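Local coordinates for protein Bug27 (Bordetella pertussis, PDB 2QPQ) that probably binds a small solute in the periplasm, between the two lobes of a Venus flytrap fold, as a receptor of the Bug transport family, at residues A[12-17]-A[41-46]; A[20-25]-A[70-75]; A[96-101]-A[269-274]; A[227-232]-A[276-281]. One frame throughout, in Å; residues are numbered along the deposited sequence.

Overall arrangement
All four contacts build on one mixed sheet, which passes from strand 41-45 through 10-14, 67-72, 227-235 and 93-109 to 269-273. Interactions 1 and 2 have centres about 9 Å apart and are joined by the bond of I13 O to M70 N (2.7 Å). Interaction 2 meets interaction 4 through V71 N and G231 O (2.7 Å). Interactions 3 and 4, centres about 7 Å apart, share the link of V99 N to H230 O (2.9 Å). A bound citric acid, probably from the crystallisation liquor, marks the likely ligand pocket: G21, T22 and Q228 hydrogen-bond it and F16 lies close by, whereas 96-101/269-274 is a strand pairing in the same sheet.

Interaction 1: residues A[12-17]-A[41-46]; sequences IIVTFP and AVVENR
I12 and V14 run parallel to V43 and N45, and the backbones are laced by I12 N to V42 O (2.8 Å), E44 N to I12 O (2.9 Å), V14 N to E44 O (2.7 Å) and R46 N to V14 O (2.8 Å). All four bonds are nearly straight, and the strand axes diverge by 23°. One face of the pair carries aliphatic groups. I12 reaches past V43 with its terminal CD1 to lie 3.9 Å from A41 CB, while V14 CG2 presses on V43 CG1 at 3.5 Å, the two branches meeting at an oblique angle. These strands are the two ends of a beta-alpha-beta unit whose helix, 21-35, comes down on this face: A26 touches both I12 and V14, and R27 lies against V43. The reverse face holds I13 and E44, and R46 folds in from past the strand. E44 has its CG between its own backbone N and carbonyl carbon (chi1 56°), which puts CG tight against I13 CD1, the two side chains lying abreast. I13 CG2 rests 3.5 Å from R46 CG. R46, bent at chi2, reaches back and grips E44 side-on, NE and NH2 both donating to OE1 from above one face of the carboxylate, with NE 3.0 Å from OE1. The charge of R46 may ease repulsion between E44 OE2 and nearby D11 OD1. L57 and V58 of helix 52-59 pack over I13.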
loop_
_atom_site.group_PDB
_atom_site.type_symbol
_atom_site.label_atom_id
_atom_site.label_comp_id
_atom_site.label_asym_id
_atom_site.label_seq_id
_atom_site.Cartn_x
_atom_site.Cartn_y
_atom_site.Cartn_z
ATOM N N ILE A 12 17.341 1.707 7.698
ATOM C CA ILE A 12 15.961 1.415 7.345
ATOM C C ILE A 12 15.941 1.459 5.823
ATOM O O ILE A 12 16.227 2.506 5.222
ATOM C CB ILE A 12 14.987 2.460 7.943
ATOM C CG1 ILE A 12 14.988 2.401 9.482
ATOM C CG2 ILE A 12 13.555 2.289 7.410
ATOM C CD1 ILE A 12 14.180 3.559 10.098
ATOM N N ILE A 13 15.620 0.327 5.212
ATOM C CA ILE A 13 15.683 0.217 3.748
ATOM C C ILE A 13 14.273 0.330 3.238
ATOM O O ILE A 13 13.397 -0.465 3.608
ATOM C CB ILE A 13 16.335 -1.125 3.277
ATOM C CG1 ILE A 13 17.768 -1.345 3.853
ATOM C CG2 ILE A 13 16.292 -1.212 1.738
ATOM C CD1 ILE A 13 18.732 -0.227 3.576
ATOM N N VAL A 14 14.016 1.373 2.450
ATOM C CA VAL A 14 12.668 1.614 1.945
ATOM C C VAL A 14 12.496 0.967 0.562
ATOM O O VAL A 14 13.327 1.171 -0.302
ATOM C CB VAL A 14 12.349 3.128 1.868
ATOM C CG1 VAL A 14 10.872 3.315 1.625
ATOM C CG2 VAL A 14 12.772 3.842 3.152
ATOM N N THR A 15 11.396 0.235 0.380
ATOM C CA THR A 15 11.156 -0.598 -0.812
ATOM C C THR A 15 10.556 0.220 -1.936
ATOM O O THR A 15 10.401 -0.269 -3.039
ATOM C CB THR A 15 10.148 -1.734 -0.504
ATOM O OG1 THR A 15 8.998 -1.185 0.170
ATOM C CG2 THR A 15 10.807 -2.846 0.337
ATOM N N PHE A 16 10.225 1.472 -1.656
ATOM C CA PHE A 16 9.626 2.358 -2.673
ATOM C C PHE A 16 10.347 3.686 -2.722
ATOM O O PHE A 16 11.041 4.063 -1.766
ATOM C CB PHE A 16 8.094 2.471 -2.469
ATOM C CG PHE A 16 7.351 1.301 -3.063
ATOM C CD1 PHE A 16 7.307 0.071 -2.390
ATOM C CD2 PHE A 16 6.812 1.378 -4.342
ATOM C CE1 PHE A 16 6.697 -1.046 -2.965
ATOM C CE2 PHE A 16 6.202 0.274 -4.924
ATOM C CZ PHE A 16 6.144 -0.940 -4.234
ATOM N N PRO A 17 10.213 4.404 -3.851
ATOM C CA PRO A 17 11.002 5.606 -3.939
ATOM C C PRO A 17 10.418 6.819 -3.187
ATOM O O PRO A 17 9.253 6.797 -2.781
ATOM C CB PRO A 17 11.087 5.852 -5.464
ATOM C CG PRO A 17 9.971 5.187 -6.058
ATOM C CD PRO A 17 9.418 4.159 -5.079
ATOM N N ALA A 41 18.811 6.776 12.647
ATOM C CA ALA A 41 18.120 5.800 11.846
ATOM C C ALA A 41 18.296 6.278 10.422
ATOM O O ALA A 41 17.517 7.128 9.945
ATOM C CB ALA A 41 16.654 5.781 12.227
ATOM N N VAL A 42 19.331 5.791 9.752
ATOM C CA VAL A 42 19.562 6.146 8.355
ATOM C C VAL A 42 18.462 5.520 7.492
ATOM O O VAL A 42 18.251 4.306 7.515
ATOM C CB VAL A 42 20.933 5.664 7.848
ATOM C CG1 VAL A 42 21.104 5.981 6.316
ATOM C CG2 VAL A 42 22.102 6.223 8.723
ATOM N N VAL A 43 17.786 6.351 6.712
ATOM C CA VAL A 43 16.745 5.877 5.811
ATOM C C VAL A 43 17.266 5.925 4.387
ATOM O O VAL A 43 17.803 6.948 3.940
ATOM C CB VAL A 43 15.464 6.716 5.979
ATOM C CG1 VAL A 43 14.413 6.404 4.888
ATOM C CG2 VAL A 43 14.903 6.530 7.395
ATOM N N GLU A 44 17.156 4.812 3.674
ATOM C CA GLU A 44 17.608 4.798 2.308
ATOM C C GLU A 44 16.609 4.071 1.404
ATOM O O GLU A 44 15.965 3.128 1.820
ATOM C CB GLU A 44 19.031 4.228 2.236
ATOM C CG GLU A 44 19.171 2.874 2.825
ATOM C CD GLU A 44 20.569 2.307 2.627
ATOM O OE1 GLU A 44 21.138 2.426 1.505
ATOM O OE2 GLU A 44 21.089 1.712 3.579
ATOM N N ASN A 45 16.422 4.557 0.191
ATOM C CA ASN A 45 15.497 3.903 -0.728
ATOM C C ASN A 45 16.267 2.916 -1.568
ATOM O O ASN A 45 17.293 3.268 -2.130
ATOM C CB ASN A 45 14.759 4.916 -1.630
ATOM C CG ASN A 45 14.033 5.972 -0.833
ATOM O OD1 ASN A 45 12.853 5.818 -0.477
ATOM N ND2 ASN A 45 14.728 7.030 -0.521
ATOM N N ARG A 46 15.772 1.674 -1.611
ATOM C CA ARG A 46 16.291 0.653 -2.509
ATOM C C ARG A 46 15.114 0.028 -3.235
ATOM O O ARG A 46 14.721 -1.092 -2.905
ATOM C CB ARG A 46 17.086 -0.401 -1.700
ATOM C CG ARG A 46 18.218 0.198 -0.866
ATOM C CD ARG A 46 19.475 0.504 -1.724
ATOM N NE ARG A 46 20.586 0.536 -0.809
ATOM C CZ ARG A 46 21.683 -0.198 -0.847
ATOM N NH1 ARG A 46 21.949 -1.060 -1.820
ATOM N NH2 ARG A 46 22.530 -0.027 0.131
#

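Interaction 2: residues A[20-25]-A[70-75]; sequences GGTDML and MVNSSF
T22 lies against M70 and N72 where the first turn of helix 21-35 passes strand 67-72, the short axes of 21-25 and 70-72 coming within 8.4 Å at 146°. The apolar part is carried by M70. T22 CG2 approaches M70 CG to 3.5 Å as the two side chains slide past each other in opposite directions. M70 has CG anti to its backbone N (chi1 -175°) and bends at chi2 (88°), which turns SD toward L25, and the methyl CE beyond it lies 3.8 Å from L25 CB. The polar part belongs to T22 OG1, which lies beside the amide of N72, the two side chains crossing at about a right angle. The same hydroxyl also hydrogen-bonds a bound citric acid, and so does the backbone N of G21. With G20 at the N-cap and M24 N bonded to G20 O at 3.1 Å, the N-terminal end of the helix faces the citric acid, and its dipole would probably favour negative charge there. Around the contact, H230 of strand 227-235 touches both T22 and L25, L232 of that strand packs on M70, L263 of helix 257-266 lies on L25, and F16 in the loop after strand 10-14 leans on N72.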
loop_
_atom_site.group_PDB
_atom_site.type_symbol
_atom_site.label_atom_id
_atom_site.label_comp_id
_atom_site.label_asym_id
_atom_site.label_seq_id
_atom_site.Cartn_x
_atom_site.Cartn_y
_atom_site.Cartn_z
ATOM N N GLY A 20 6.215 8.784 -2.254
ATOM C CA GLY A 20 5.075 7.970 -1.856
ATOM C C GLY A 20 4.935 7.839 -0.337
ATOM O O GLY A 20 5.808 8.286 0.431
ATOM N N GLY A 21 3.845 7.219 0.102
ATOM C CA GLY A 21 3.563 7.100 1.543
ATOM C C GLY A 21 4.580 6.230 2.287
ATOM O O GLY A 21 4.890 6.488 3.436
ATOM N N THR A 22 5.077 5.175 1.641
ATOM C CA THR A 22 6.017 4.270 2.295
ATOM C C THR A 22 7.306 5.016 2.696
ATOM O O THR A 22 7.774 4.916 3.840
ATOM C CB THR A 22 6.330 3.057 1.384
ATOM O OG1 THR A 22 5.099 2.429 1.036
ATOM C CG2 THR A 22 7.192 2.041 2.121
ATOM N N ASP A 23 7.844 5.797 1.762
ATOM C CA ASP A 23 9.059 6.593 2.020
ATOM C C ASP A 23 8.745 7.672 3.077
ATOM O O ASP A 23 9.551 7.973 3.949
ATOM C CB ASP A 23 9.518 7.248 0.721
ATOM C CG ASP A 23 10.601 8.270 0.934
ATOM O OD1 ASP A 23 11.801 7.899 0.945
ATOM O OD2 ASP A 23 10.243 9.471 1.081
ATOM N N MET A 24 7.568 8.260 2.972
ATOM C CA MET A 24 7.193 9.368 3.881
ATOM C C MET A 24 7.175 8.843 5.341
ATOM O O MET A 24 7.731 9.462 6.259
ATOM C CB MET A 24 5.805 9.887 3.495
ATOM C CG MET A 24 5.252 10.982 4.436
ATOM S SD MET A 24 4.397 10.393 5.916
ATOM C CE MET A 24 2.803 9.883 5.264
ATOM N N LEU A 25 6.502 7.717 5.547
ATOM C CA LEU A 25 6.432 7.112 6.867
ATOM C C LEU A 25 7.799 6.652 7.392
ATOM O O LEU A 25 8.121 6.870 8.561
ATOM C CB LEU A 25 5.441 5.965 6.857
ATOM C CG LEU A 25 3.973 6.293 6.620
ATOM C CD1 LEU A 25 3.206 5.009 6.230
ATOM C CD2 LEU A 25 3.361 6.978 7.889
ATOM N N MET A 70 11.336 -1.184 5.229
ATOM C CA MET A 70 10.044 -0.485 5.220
ATOM C C MET A 70 9.219 -0.986 4.035
ATOM O O MET A 70 9.652 -0.858 2.899
ATOM C CB MET A 70 10.210 1.043 5.111
ATOM C CG MET A 70 8.814 1.710 5.229
ATOM S SD MET A 70 8.411 2.032 6.987
ATOM C CE MET A 70 6.671 2.358 6.876
ATOM N N VAL A 71 8.062 -1.561 4.320
ATOM C CA VAL A 71 7.218 -2.233 3.322
ATOM C C VAL A 71 5.818 -1.636 3.253
ATOM O O VAL A 71 5.303 -1.036 4.216
ATOM C CB VAL A 71 7.109 -3.810 3.578
ATOM C CG1 VAL A 71 8.488 -4.478 3.422
ATOM C CG2 VAL A 71 6.506 -4.164 5.026
ATOM N N ASN A 72 5.171 -1.875 2.127
ATOM C CA ASN A 72 3.733 -1.784 2.093
ATOM C C ASN A 72 3.172 -3.098 1.542
ATOM O O ASN A 72 3.927 -4.044 1.294
ATOM C CB ASN A 72 3.271 -0.558 1.295
ATOM C CG ASN A 72 3.758 -0.577 -0.143
ATOM O OD1 ASN A 72 4.558 0.266 -0.551
ATOM N ND2 ASN A 72 3.272 -1.508 -0.909
ATOM N N SER A 73 1.859 -3.166 1.384
ATOM C CA SER A 73 1.176 -4.363 0.855
ATOM C C SER A 73 1.793 -4.979 -0.402
ATOM O O SER A 73 1.724 -6.193 -0.576
ATOM C CB SER A 73 -0.308 -4.061 0.635
ATOM O OG SER A 73 -0.914 -3.898 1.888
ATOM N N SER A 74 2.416 -4.154 -1.245
ATOM C CA SER A 74 3.189 -4.626 -2.397
ATOM C C SER A 74 4.082 -5.804 -2.031
ATOM O O SER A 74 4.214 -6.746 -2.799
ATOM C CB SER A 74 4.071 -3.501 -2.963
ATOM O OG SER A 74 3.303 -2.425 -3.534
ATOM N N PHE A 75 4.706 -5.751 -0.852
ATOM C CA PHE A 75 5.534 -6.868 -0.377
ATOM C C PHE A 75 4.748 -8.193 -0.421
ATOM O O PHE A 75 5.299 -9.263 -0.755
ATOM C CB PHE A 75 6.064 -6.572 1.047
ATOM C CG PHE A 75 6.896 -7.692 1.639
ATOM C CD1 PHE A 75 8.289 -7.686 1.497
ATOM C CD2 PHE A 75 6.283 -8.769 2.307
ATOM C CE1 PHE A 75 9.093 -8.738 2.066
ATOM C CE2 PHE A 75 7.079 -9.849 2.840
ATOM C CZ PHE A 75 8.497 -9.772 2.738
#

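Interaction 3: residues A[96-101]-A[269-274]; sequences VINVAY and STASDG
N98 and D273 form a hydrogen-bonded pair in an antiparallel strand pairing that is broken by a beta bulge: A271 and S272 together stand opposite V99, and the register slips by one before A100 meets T270. The firm part is the face of N98, A271, D273 and Y101. N98 N gives a bond to D273 O (2.9 Å), answered by a weak one from D273 N to N98 O (3.2 Å). N98 and D273 also lie side by side, their amide and carboxylate nearly coplanar, with N98 ND2 donating to D273 OD2 (2.8 Å) almost along its C-O axis. H230 N takes up the other end of the amide, N98 OD1, while M281 of helix 275-296 packs over this group. At the bulge A271 N reaches V99 O (2.9 Å) from well above the carbonyl plane. Solvent reaches the contact at S272, in the bulge, and at S269, at the far end, where T270 turns its hydroxyl to Q260 and the backbone does the holding, Y101 N to S269 O (2.8 Å) and S269 N back to Y101 O (2.9 Å). From this end the Y101 ring leans over the bulge, its CE2 obliquely placed 3.8 Å from A271 CB.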
loop_
_atom_site.group_PDB
_atom_site.type_symbol
_atom_site.label_atom_id
_atom_site.label_comp_id
_atom_site.label_asym_id
_atom_site.label_seq_id
_atom_site.Cartn_x
_atom_site.Cartn_y
_atom_site.Cartn_z
ATOM N N VAL A 96 7.695 -6.373 12.540
ATOM C CA VAL A 96 7.893 -5.566 13.749
ATOM C C VAL A 96 6.650 -4.762 14.072
ATOM O O VAL A 96 6.062 -4.880 15.180
ATOM C CB VAL A 96 9.080 -4.601 13.581
ATOM C CG1 VAL A 96 9.194 -3.681 14.816
ATOM C CG2 VAL A 96 10.369 -5.457 13.388
ATOM N N ILE A 97 6.212 -3.970 13.099
ATOM C CA ILE A 97 5.066 -3.088 13.351
ATOM C C ILE A 97 4.422 -2.653 12.061
ATOM O O ILE A 97 5.124 -2.353 11.103
ATOM C CB ILE A 97 5.473 -1.815 14.210
ATOM C CG1 ILE A 97 4.253 -0.946 14.558
ATOM C CG2 ILE A 97 6.581 -0.962 13.498
ATOM C CD1 ILE A 97 4.590 0.155 15.650
ATOM N N ASN A 98 3.086 -2.647 12.052
ATOM C CA ASN A 98 2.313 -1.955 11.024
ATOM C C ASN A 98 1.851 -0.627 11.567
ATOM O O ASN A 98 1.126 -0.601 12.577
ATOM C CB ASN A 98 1.099 -2.788 10.633
ATOM C CG ASN A 98 0.197 -2.065 9.669
ATOM O OD1 ASN A 98 0.680 -1.382 8.764
ATOM N ND2 ASN A 98 -1.123 -2.211 9.855
ATOM N N VAL A 99 2.261 0.463 10.901
ATOM C CA VAL A 99 2.048 1.835 11.404
ATOM C C VAL A 99 0.870 2.633 10.765
ATOM O O VAL A 99 0.413 3.642 11.313
ATOM C CB VAL A 99 3.344 2.664 11.344
ATOM C CG1 VAL A 99 4.490 1.981 12.107
ATOM C CG2 VAL A 99 3.795 2.903 9.886
ATOM N N ALA A 100 0.378 2.189 9.616
ATOM C CA ALA A 100 -0.658 2.931 8.898
ATOM C C ALA A 100 -1.293 2.119 7.801
ATOM O O ALA A 100 -0.609 1.351 7.072
ATOM C CB ALA A 100 -0.081 4.192 8.268
ATOM N N TYR A 101 -2.579 2.355 7.624
ATOM C CA TYR A 101 -3.287 1.862 6.447
ATOM C C TYR A 101 -3.592 3.051 5.560
ATOM O O TYR A 101 -3.686 4.191 6.040
ATOM C CB TYR A 101 -4.593 1.220 6.849
ATOM C CG TYR A 101 -4.469 -0.109 7.555
ATOM C CD1 TYR A 101 -4.367 -1.300 6.831
ATOM C CD2 TYR A 101 -4.510 -0.181 8.958
ATOM C CE1 TYR A 101 -4.281 -2.531 7.492
ATOM C CE2 TYR A 101 -4.425 -1.393 9.630
ATOM C CZ TYR A 101 -4.309 -2.566 8.892
ATOM O OH TYR A 101 -4.220 -3.766 9.559
ATOM N N SER A 269 -4.834 5.965 7.997
ATOM C CA SER A 269 -5.447 5.469 9.192
ATOM C C SER A 269 -4.285 4.920 10.018
ATOM O O SER A 269 -3.561 4.034 9.582
ATOM C CB SER A 269 -6.445 4.392 8.800
ATOM O OG SER A 269 -7.081 3.915 9.957
ATOM N N THR A 270 -4.040 5.503 11.178
ATOM C CA THR A 270 -2.886 5.066 11.959
ATOM C C THR A 270 -3.162 3.661 12.510
ATOM O O THR A 270 -4.330 3.251 12.699
ATOM C CB THR A 270 -2.537 6.079 13.066
ATOM O OG1 THR A 270 -3.728 6.350 13.812
ATOM C CG2 THR A 270 -2.074 7.397 12.385
ATOM N N ALA A 271 -2.082 2.903 12.685
ATOM C CA ALA A 271 -2.179 1.519 13.138
ATOM C C ALA A 271 -0.983 1.278 14.055
ATOM O O ALA A 271 -0.082 2.110 14.109
ATOM C CB ALA A 271 -2.148 0.559 11.960
ATOM N N SER A 272 -0.995 0.185 14.808
ATOM C CA SER A 272 0.169 -0.160 15.638
ATOM C C SER A 272 0.122 -1.635 15.879
ATOM O O SER A 272 0.350 -2.106 17.007
ATOM C CB SER A 272 0.142 0.579 17.008
ATOM O OG SER A 272 -1.106 0.251 17.629
ATOM N N ASP A 273 -0.181 -2.392 14.827
ATOM C CA ASP A 273 -0.224 -3.841 14.970
ATOM C C ASP A 273 1.190 -4.300 15.228
ATOM O O ASP A 273 2.140 -3.861 14.553
ATOM C CB ASP A 273 -0.788 -4.482 13.705
ATOM C CG ASP A 273 -2.090 -3.846 13.278
ATOM O OD1 ASP A 273 -3.026 -3.828 14.094
ATOM O OD2 ASP A 273 -2.151 -3.286 12.176
ATOM N N GLY A 274 1.328 -5.196 16.202
ATOM C CA GLY A 274 2.657 -5.632 16.655
ATOM C C GLY A 274 3.231 -6.809 15.892
ATOM O O GLY A 274 2.648 -7.262 14.886
#

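Interaction 4: residues A[227-232]-A[276-281]; sequences NQWHGL and EVFQKM
Strand 227-232 runs through the interior of the sheet, between strands 67-72 and 93-109, and helix 275-296 lies across the face that bears W229; the join is a T-shaped aromatic pair. F278 turns its edge to the face of W229, the planes standing at 82° and the centroid of the six-membered ring of W229 lying 5.2 Å from that of F278. The touching atoms are F278 CE1 and CZ, each 3.6 Å from W229 CE3, and CE1 stands above the indole plane, offset toward the rim. F278 has CG anti to its backbone N (chi1 -175°), and its ring reaches from the helix to the strand. Its CE2 meets the backbone as well: G231, having no side chain, lets it come to 3.7 Å from CA, and L232 O lies at the ring edge, 3.8 Å from CE2. One helical turn on, M281 slides past W229 in the opposite direction, bent at chi3, and sets its methyl CE obliquely at 3.5 Å from W229 CD1. F278 sits chiefly on the six-membered ring, M281 at CD1 of the five-membered one. N98 and V71, from the two flanking strands, also touch W229. Q228, pointing to the reverse side of the strand, hydrogen-bonds the bound citric acid through NE2. The joint is therefore held by dispersion and by the edge-to-face attraction of ring hydrogens for the indole face, while the one polar atom of that indole, NE1, bonds to OD2 of D285 farther along the same helix, which would help fix the turn of the ring.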
loop_
_atom_site.group_PDB
_atom_site.type_symbol
_atom_site.label_atom_id
_atom_site.label_comp_id
_atom_site.label_asym_id
_atom_site.label_seq_id
_atom_site.Cartn_x
_atom_site.Cartn_y
_atom_site.Cartn_z
ATOM N N ASN A 227 -7.152 -2.881 1.772
ATOM C CA ASN A 227 -6.499 -1.792 2.475
ATOM C C ASN A 227 -4.972 -1.995 2.511
ATOM O O ASN A 227 -4.503 -3.038 2.932
ATOM C CB ASN A 227 -7.090 -1.700 3.894
ATOM C CG ASN A 227 -7.147 -0.285 4.431
ATOM O OD1 ASN A 227 -6.546 0.639 3.890
ATOM N ND2 ASN A 227 -7.819 -0.125 5.558
ATOM N N GLN A 228 -4.212 -1.000 2.064
ATOM C CA GLN A 228 -2.763 -1.116 2.039
ATOM C C GLN A 228 -2.153 -0.760 3.394
ATOM O O GLN A 228 -2.370 0.312 3.911
ATOM C CB GLN A 228 -2.193 -0.204 0.970
ATOM C CG GLN A 228 -0.667 -0.132 0.849
ATOM C CD GLN A 228 -0.284 0.619 -0.406
ATOM O OE1 GLN A 228 -0.781 0.297 -1.472
ATOM N NE2 GLN A 228 0.531 1.646 -0.286
ATOM N N TRP A 229 -1.376 -1.673 3.932
ATOM C CA TRP A 229 -0.615 -1.466 5.176
ATOM C C TRP A 229 0.788 -1.035 4.842
ATOM O O TRP A 229 1.252 -1.168 3.684
ATOM C CB TRP A 229 -0.603 -2.741 6.051
ATOM C CG TRP A 229 -0.449 -4.096 5.343
ATOM C CD1 TRP A 229 -1.447 -5.018 5.134
ATOM C CD2 TRP A 229 0.765 -4.713 4.851
ATOM N NE1 TRP A 229 -0.933 -6.131 4.522
ATOM C CE2 TRP A 229 0.409 -5.971 4.334
ATOM C CE3 TRP A 229 2.107 -4.300 4.764
ATOM C CZ2 TRP A 229 1.358 -6.876 3.748
ATOM C CZ3 TRP A 229 3.061 -5.207 4.159
ATOM C CH2 TRP A 229 2.649 -6.471 3.649
ATOM N N HIS A 230 1.461 -0.522 5.867
ATOM C CA HIS A 230 2.780 0.090 5.756
ATOM C C HIS A 230 3.455 -0.239 7.068
ATOM O O HIS A 230 2.947 0.109 8.137
ATOM C CB HIS A 230 2.713 1.613 5.630
ATOM C CG HIS A 230 1.892 2.095 4.475
ATOM N ND1 HIS A 230 0.517 2.174 4.533
ATOM C CD2 HIS A 230 2.248 2.536 3.243
ATOM C CE1 HIS A 230 0.057 2.598 3.365
ATOM N NE2 HIS A 230 1.085 2.843 2.574
ATOM N N GLY A 231 4.596 -0.911 7.003
ATOM C CA GLY A 231 5.247 -1.269 8.234
ATOM C C GLY A 231 6.669 -1.635 8.019
ATOM O O GLY A 231 7.219 -1.418 6.920
ATOM N N LEU A 232 7.260 -2.168 9.103
ATOM C CA LEU A 232 8.656 -2.488 9.151
ATOM C C LEU A 232 8.801 -3.968 9.454
ATOM O O LEU A 232 8.104 -4.518 10.353
ATOM C CB LEU A 232 9.353 -1.625 10.249
ATOM C CG LEU A 232 9.516 -0.139 9.795
ATOM C CD1 LEU A 232 9.709 0.823 10.950
ATOM C CD2 LEU A 232 10.674 0.024 8.807
ATOM N N GLU A 276 3.491 -10.142 16.182
ATOM C CA GLU A 276 2.635 -11.291 15.897
ATOM C C GLU A 276 1.486 -10.986 14.943
ATOM O O GLU A 276 1.285 -11.720 13.942
ATOM C CB GLU A 276 2.117 -11.906 17.205
ATOM C CG GLU A 276 1.230 -13.132 17.006
ATOM C CD GLU A 276 1.025 -13.956 18.263
ATOM O OE1 GLU A 276 1.400 -13.493 19.382
ATOM O OE2 GLU A 276 0.484 -15.092 18.120
ATOM N N VAL A 277 0.738 -9.924 15.231
ATOM C CA VAL A 277 -0.414 -9.582 14.415
ATOM C C VAL A 277 0.047 -9.220 12.986
ATOM O O VAL A 277 -0.557 -9.682 11.960
ATOM C CB VAL A 277 -1.209 -8.390 14.989
ATOM C CG1 VAL A 277 -2.277 -7.926 13.960
ATOM C CG2 VAL A 277 -1.875 -8.786 16.335
ATOM N N PHE A 278 1.107 -8.413 12.908
ATOM C CA PHE A 278 1.533 -7.921 11.608
ATOM C C PHE A 278 2.081 -9.112 10.788
ATOM O O PHE A 278 1.813 -9.225 9.582
ATOM C CB PHE A 278 2.556 -6.740 11.749
ATOM C CG PHE A 278 2.965 -6.095 10.425
ATOM C CD1 PHE A 278 2.078 -6.077 9.326
ATOM C CD2 PHE A 278 4.190 -5.461 10.297
ATOM C CE1 PHE A 278 2.439 -5.473 8.129
ATOM C CE2 PHE A 278 4.562 -4.850 9.090
ATOM C CZ PHE A 278 3.673 -4.869 8.002
ATOM N N GLN A 279 2.849 -9.983 11.433
ATOM C CA GLN A 279 3.353 -11.186 10.762
ATOM C C GLN A 279 2.226 -12.017 10.181
ATOM O O GLN A 279 2.310 -12.503 9.037
ATOM C CB GLN A 279 4.213 -12.071 11.689
ATOM C CG GLN A 279 4.858 -13.294 10.963
ATOM C CD GLN A 279 5.851 -12.851 9.913
ATOM O OE1 GLN A 279 6.519 -11.851 10.098
ATOM N NE2 GLN A 279 5.920 -13.554 8.792
ATOM N N LYS A 280 1.166 -12.203 10.971
ATOM C CA LYS A 280 0.008 -12.920 10.461
ATOM C C LYS A 280 -0.619 -12.218 9.240
ATOM O O LYS A 280 -0.989 -12.885 8.269
ATOM C CB LYS A 280 -1.014 -13.127 11.578
ATOM C CG LYS A 280 -2.192 -14.100 11.259
ATOM C CD LYS A 280 -1.752 -15.557 11.146
ATOM C CE LYS A 280 -2.981 -16.475 10.898
ATOM N NZ LYS A 280 -2.584 -17.713 10.173
ATOM N N MET A 281 -0.743 -10.886 9.302
ATOM C CA MET A 281 -1.314 -10.110 8.195
ATOM C C MET A 281 -0.471 -10.285 6.938
ATOM O O MET A 281 -1.019 -10.483 5.861
ATOM C CB MET A 281 -1.339 -8.613 8.535
ATOM C CG MET A 281 -1.941 -8.223 9.883
ATOM S SD MET A 281 -1.944 -6.432 10.160
ATOM C CE MET A 281 -2.342 -5.907 8.438
#